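Local coordinates for galactose-1-phosphate uridylyltransferase (Pyrobaculum aerophilum str. IM2, PDB 6K9Z), which probably transfers uridylyl groups between UDP-glucose and hexose 1-phosphates, as a zinc-binding galactose-1-phosphate uridylyltransferase of the HIT clan, at residues K199-V204 and K278-A283; Y273-K278 and T293-P298. The protein carries 1 engineered substitution. One frame throughout, in Å; residues are numbered along the deposited sequence.

Contact 1 of 2, residues K199-V204 and K278-A283; sequences KWPHEV and KLKHAA
Pro201 and Lys280 meet where the loop leading into strand 202-208 of the antiparallel half-barrel sheet lies against the connection between strand 266-271 and helix 284-289. The pyrrolidine ring presents its outer carbon to the base of the lysine, with Pro201 CG 3.6 Å from Lys280 CB. Beside this pair, the far corner of the indole rests on a methyl group, Trp200 CH2 lying 4.0 Å from Ala282 CB. No direct hydrogen bond joins the segments. A water bridges them, accepting from Lys280 NZ at 2.9 Å and lying 2.6 Å from Lys199 O, to which it may donate. Lys280 serves both contacts, apolar and polar, because its CG stands anti to the backbone N (chi1 170°) and the chain then bends at chi2 and again at chi4, which sets NZ by the water. Lys199 CB sits over one face of the indole, toward its rim; the rings of Tyr270 and Phe292 in the same chain meet it, and across the dimer interface Leu287 of the second subunit also packs on it. The loop itself is held by Glu203, whose OE1 accepts from Lys199 N at 2.7 Å and, nearly along its C-O axis, Trp200 N at 3.0 Å.

Contact 2 of 2, residues Y273-K278 and T293-P298; sequences YRPDGK and TLDTTP
Arg274 and Pro275 open a type I beta turn, closed by Gly277 N to Arg274 O at 2.9 Å, and this turn faces Asp295 and Thr296 just beyond the end of strand 291-294, the Arg274 and Asp295 CA atoms being 8.2 Å apart. No hydrogen bond spans the gap. The side chains of Arg274 and Asp295 are roughly perpendicular, and it is the aliphatic part of the arginine that touches, its CD 3.8 Å from Asp295 OD2. That oxygen lies at the guanidinium edge, near its plane, yet Arg274 NE remains 4.4 Å from Asp295 OD2, too far for a salt bridge; the attraction is probably a loose electrostatic one. The extended arginine chain carries the guanidinium past the carboxylate, where NH1 makes a weak hydrogen bond to Leu279 O; the side chain comes within about 4 Å of a bound UDP.

Pro275 and Thr296 run antiparallel alongside one another, Pro275 CG 3.7 Å from Thr296 OG1. This hydroxyl stands anti to the carbonyl carbon (chi1 -53°), a position from which it donates to Asp295 OD1 at 2.7 Å, approaching from above the carboxylate plane. Replacing Thr296 by a valine would remove the hydroxyl and would probably leave the Asp295 carboxylate without this donor and freer to turn beside Arg274. At the end of the turn, Asp276 OD1 accepts from Lys278 N, one residue past it, at 3.0 Å. Gly277, at a positive phi of 78°, ends the bend, and its carbonyl oxygen lies over the centre of the Tyr273 ring. Across the contact, Thr297 OG1 caps Glu300 N at the start of helix 298-309. The pairing is thus surface packing between a type I beta turn overlapped by an Asx turn and a strand-to-helix connection ending in a threonine N-cap.

Contacts 1 and 2 lie side by side, their centres 7 Å apart, within the C-terminal half of the chain. Their segments alternate in the order 199-204, 273-278, 278-283 and 293-298, and Lys278 belongs to both. The run 273-283, which follows strand 266-271 of the half-barrel sheet, therefore meets the entry to strand 202-208 in contact 1 and the exit of strand 291-294 in contact 2. Weak hydrogen bonds tie the two together, from His202 ND1 to Tyr273 O and from Lys280 NZ to Thr293 O. Thr293 and Leu294 pair in a parallel ladder with a strand of the second subunit, so the cluster joins the half-barrel sheet to the dimer interface beside a bound UDP, which touches Thr293.

Contact 1 of 2, residues K199-V204 and K278-A283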
# COMPACT_ATOMS: atom_id res chain seq x y z
N LYS A 199 4.07 8.41 -7.03
CA LYS A 199 3.81 6.95 -7.15
C LYS A 199 2.41 6.65 -7.65
O LYS A 199 2.15 5.52 -8.17
CB LYS A 199 3.84 6.30 -5.78
CG LYS A 199 5.18 6.26 -5.12
CD LYS A 199 5.05 6.01 -3.64
CE LYS A 199 6.31 6.51 -2.97
NZ LYS A 199 6.56 7.94 -3.29
N TRP A 200 1.48 7.56 -7.41
CA TRP A 200 0.05 7.36 -7.75
C TRP A 200 -0.30 8.18 -8.99
O TRP A 200 0.41 9.12 -9.36
CB TRP A 200 -0.80 7.63 -6.49
CG TRP A 200 -0.36 6.77 -5.35
CD1 TRP A 200 0.36 7.14 -4.24
CD2 TRP A 200 -0.54 5.34 -5.25
NE1 TRP A 200 0.63 6.04 -3.47
CE2 TRP A 200 0.07 4.94 -4.04
CE3 TRP A 200 -1.18 4.38 -6.05
CZ2 TRP A 200 0.10 3.61 -3.65
CZ3 TRP A 200 -1.17 3.06 -5.64
CH2 TRP A 200 -0.49 2.69 -4.47
N PRO A 201 -1.38 7.81 -9.72
CA PRO A 201 -1.62 8.31 -11.08
C PRO A 201 -1.84 9.83 -11.11
O PRO A 201 -1.42 10.42 -12.07
CB PRO A 201 -2.90 7.61 -11.54
CG PRO A 201 -3.06 6.44 -10.61
CD PRO A 201 -2.32 6.74 -9.34
N HIS A 202 -2.45 10.42 -10.07
CA HIS A 202 -2.52 11.89 -9.93
C HIS A 202 -2.10 12.30 -8.53
O HIS A 202 -3.04 12.53 -7.69
CB HIS A 202 -3.91 12.43 -10.21
CG HIS A 202 -4.27 12.34 -11.66
ND1 HIS A 202 -4.84 11.19 -12.22
CD2 HIS A 202 -4.13 13.22 -12.66
CE1 HIS A 202 -5.05 11.42 -13.52
NE2 HIS A 202 -4.62 12.65 -13.81
N GLU A 203 -0.82 12.56 -8.29
CA GLU A 203 -0.34 12.75 -6.91
C GLU A 203 0.11 14.20 -6.75
O GLU A 203 0.88 14.67 -7.58
CB GLU A 203 0.75 11.73 -6.58
CG GLU A 203 1.31 11.93 -5.17
CD GLU A 203 2.15 10.74 -4.70
OE1 GLU A 203 2.26 9.77 -5.48
OE2 GLU A 203 2.74 10.84 -3.60
N VAL A 204 -0.45 14.86 -5.76
CA VAL A 204 -0.12 16.27 -5.46
C VAL A 204 0.23 16.37 -3.98
O VAL A 204 -0.53 15.84 -3.12
CB VAL A 204 -1.27 17.20 -5.87
CG1 VAL A 204 -0.89 18.65 -5.53
CG2 VAL A 204 -1.66 17.10 -7.31
N LYS A 278 -9.21 5.17 -16.00
CA LYS A 278 -9.08 3.79 -15.46
C LYS A 278 -8.71 3.83 -13.97
O LYS A 278 -7.68 4.42 -13.65
CB LYS A 278 -7.97 3.05 -16.20
CG LYS A 278 -7.87 1.56 -15.96
CD LYS A 278 -7.37 0.81 -17.18
CE LYS A 278 -8.38 0.84 -18.32
NZ LYS A 278 -8.12 -0.22 -19.33
N LEU A 279 -9.50 3.16 -13.12
CA LEU A 279 -9.18 3.12 -11.67
C LEU A 279 -7.87 2.35 -11.47
O LEU A 279 -7.68 1.32 -12.12
CB LEU A 279 -10.34 2.42 -10.95
CG LEU A 279 -10.18 2.28 -9.44
CD1 LEU A 279 -9.99 3.63 -8.78
CD2 LEU A 279 -11.37 1.55 -8.83
N LYS A 280 -7.01 2.84 -10.57
CA LYS A 280 -5.72 2.18 -10.26
C LYS A 280 -5.89 1.46 -8.92
O LYS A 280 -6.44 2.07 -8.00
CB LYS A 280 -4.58 3.20 -10.20
CG LYS A 280 -3.26 2.67 -9.65
CD LYS A 280 -2.49 1.85 -10.65
CE LYS A 280 -1.06 1.58 -10.24
NZ LYS A 280 -0.09 2.06 -11.25
N HIS A 281 -5.46 0.20 -8.85
CA HIS A 281 -5.58 -0.60 -7.61
C HIS A 281 -4.19 -0.95 -7.08
O HIS A 281 -3.34 -1.33 -7.88
CB HIS A 281 -6.33 -1.92 -7.88
CG HIS A 281 -7.77 -1.76 -8.21
ND1 HIS A 281 -8.22 -1.65 -9.51
CD2 HIS A 281 -8.87 -1.74 -7.43
CE1 HIS A 281 -9.53 -1.54 -9.51
NE2 HIS A 281 -9.95 -1.59 -8.24
N ALA A 282 -3.96 -0.76 -5.78
CA ALA A 282 -2.66 -1.19 -5.22
C ALA A 282 -2.71 -2.72 -5.23
O ALA A 282 -3.65 -3.27 -4.63
CB ALA A 282 -2.51 -0.66 -3.81
N ALA A 283 -1.74 -3.38 -5.87
CA ALA A 283 -1.80 -4.86 -5.97
C ALA A 283 -0.45 -5.51 -5.63
O ALA A 283 0.18 -5.09 -4.64
CB ALA A 283 -2.31 -5.28 -7.32
O HOH W 1 0.53 4.50 -9.86

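Contact 2 of 2, residues Y273-K278 and T293-P298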
# COMPACT_ATOMS: atom_id res chain seq x y z
N TYR A 273 -7.44 7.70 -10.37
CA TYR A 273 -7.71 7.41 -11.80
C TYR A 273 -6.42 7.64 -12.60
O TYR A 273 -5.79 8.66 -12.41
CB TYR A 273 -8.82 8.28 -12.38
CG TYR A 273 -10.24 7.90 -12.03
CD1 TYR A 273 -10.57 6.67 -11.48
CD2 TYR A 273 -11.29 8.74 -12.36
CE1 TYR A 273 -11.89 6.32 -11.21
CE2 TYR A 273 -12.61 8.41 -12.11
CZ TYR A 273 -12.92 7.21 -11.53
OH TYR A 273 -14.21 6.86 -11.29
N ARG A 274 -6.17 6.73 -13.60
CA ARG A 274 -5.10 7.00 -14.58
C ARG A 274 -5.57 8.19 -15.44
O ARG A 274 -6.78 8.54 -15.45
CB ARG A 274 -4.77 5.76 -15.45
CG ARG A 274 -4.14 4.61 -14.68
CD ARG A 274 -3.89 3.39 -15.58
NE ARG A 274 -3.26 2.31 -14.81
CZ ARG A 274 -3.88 1.41 -14.03
NH1 ARG A 274 -5.20 1.45 -13.86
NH2 ARG A 274 -3.17 0.48 -13.41
N PRO A 275 -4.81 8.84 -16.29
CA PRO A 275 -5.25 9.88 -17.23
C PRO A 275 -6.38 9.41 -18.16
O PRO A 275 -7.19 10.24 -18.54
CB PRO A 275 -3.95 10.22 -17.99
CG PRO A 275 -2.89 10.00 -16.96
CD PRO A 275 -3.34 8.73 -16.26
N ASP A 276 -6.45 8.11 -18.44
CA ASP A 276 -7.52 7.48 -19.27
C ASP A 276 -8.80 7.20 -18.46
O ASP A 276 -9.67 6.58 -19.04
CB ASP A 276 -6.99 6.22 -19.97
CG ASP A 276 -6.58 5.10 -19.04
OD1 ASP A 276 -6.89 5.20 -17.84
OD2 ASP A 276 -5.97 4.14 -19.52
N GLY A 277 -8.94 7.65 -17.20
CA GLY A 277 -10.15 7.43 -16.38
C GLY A 277 -10.23 6.00 -15.75
O GLY A 277 -11.21 5.69 -15.00
N LYS A 278 -9.21 5.17 -16.00
CA LYS A 278 -9.08 3.79 -15.46
C LYS A 278 -8.71 3.83 -13.97
O LYS A 278 -7.68 4.42 -13.65
CB LYS A 278 -7.97 3.05 -16.20
CG LYS A 278 -7.87 1.56 -15.96
CD LYS A 278 -7.37 0.81 -17.18
CE LYS A 278 -8.38 0.84 -18.32
NZ LYS A 278 -8.12 -0.22 -19.33
N THR A 293 4.48 1.89 -10.21
CA THR A 293 4.58 2.08 -11.68
C THR A 293 3.74 3.29 -12.09
O THR A 293 2.64 3.51 -11.60
CB THR A 293 4.18 0.80 -12.42
OG1 THR A 293 2.80 0.53 -12.16
CG2 THR A 293 4.97 -0.41 -11.94
N LEU A 294 4.27 4.05 -13.04
CA LEU A 294 3.53 5.16 -13.69
C LEU A 294 3.59 4.98 -15.19
O LEU A 294 4.69 4.64 -15.71
CB LEU A 294 4.17 6.50 -13.35
CG LEU A 294 3.97 6.96 -11.94
CD1 LEU A 294 4.68 8.29 -11.71
CD2 LEU A 294 2.47 7.04 -11.63
N ASP A 295 2.46 5.21 -15.84
CA ASP A 295 2.38 5.08 -17.31
C ASP A 295 2.45 6.48 -17.92
O ASP A 295 2.31 6.58 -19.16
CB ASP A 295 1.12 4.31 -17.70
CG ASP A 295 -0.16 5.11 -17.57
OD1 ASP A 295 -0.13 6.26 -17.10
OD2 ASP A 295 -1.19 4.54 -17.98
N THR A 296 2.65 7.49 -17.08
CA THR A 296 2.70 8.91 -17.49
C THR A 296 3.76 9.61 -16.65
O THR A 296 3.81 9.37 -15.43
CB THR A 296 1.34 9.58 -17.34
OG1 THR A 296 0.39 8.77 -18.04
CG2 THR A 296 1.34 10.98 -17.89
N THR A 297 4.57 10.49 -17.24
CA THR A 297 5.58 11.15 -16.36
C THR A 297 4.88 12.05 -15.36
O THR A 297 3.87 12.66 -15.67
CB THR A 297 6.64 11.92 -17.14
OG1 THR A 297 6.00 13.05 -17.73
CG2 THR A 297 7.31 11.06 -18.18
N PRO A 298 5.45 12.21 -14.15
CA PRO A 298 5.00 13.24 -13.21
C PRO A 298 4.93 14.63 -13.85
O PRO A 298 4.09 15.41 -13.46
CB PRO A 298 6.02 13.13 -12.07
CG PRO A 298 6.44 11.66 -12.07
CD PRO A 298 6.42 11.29 -13.54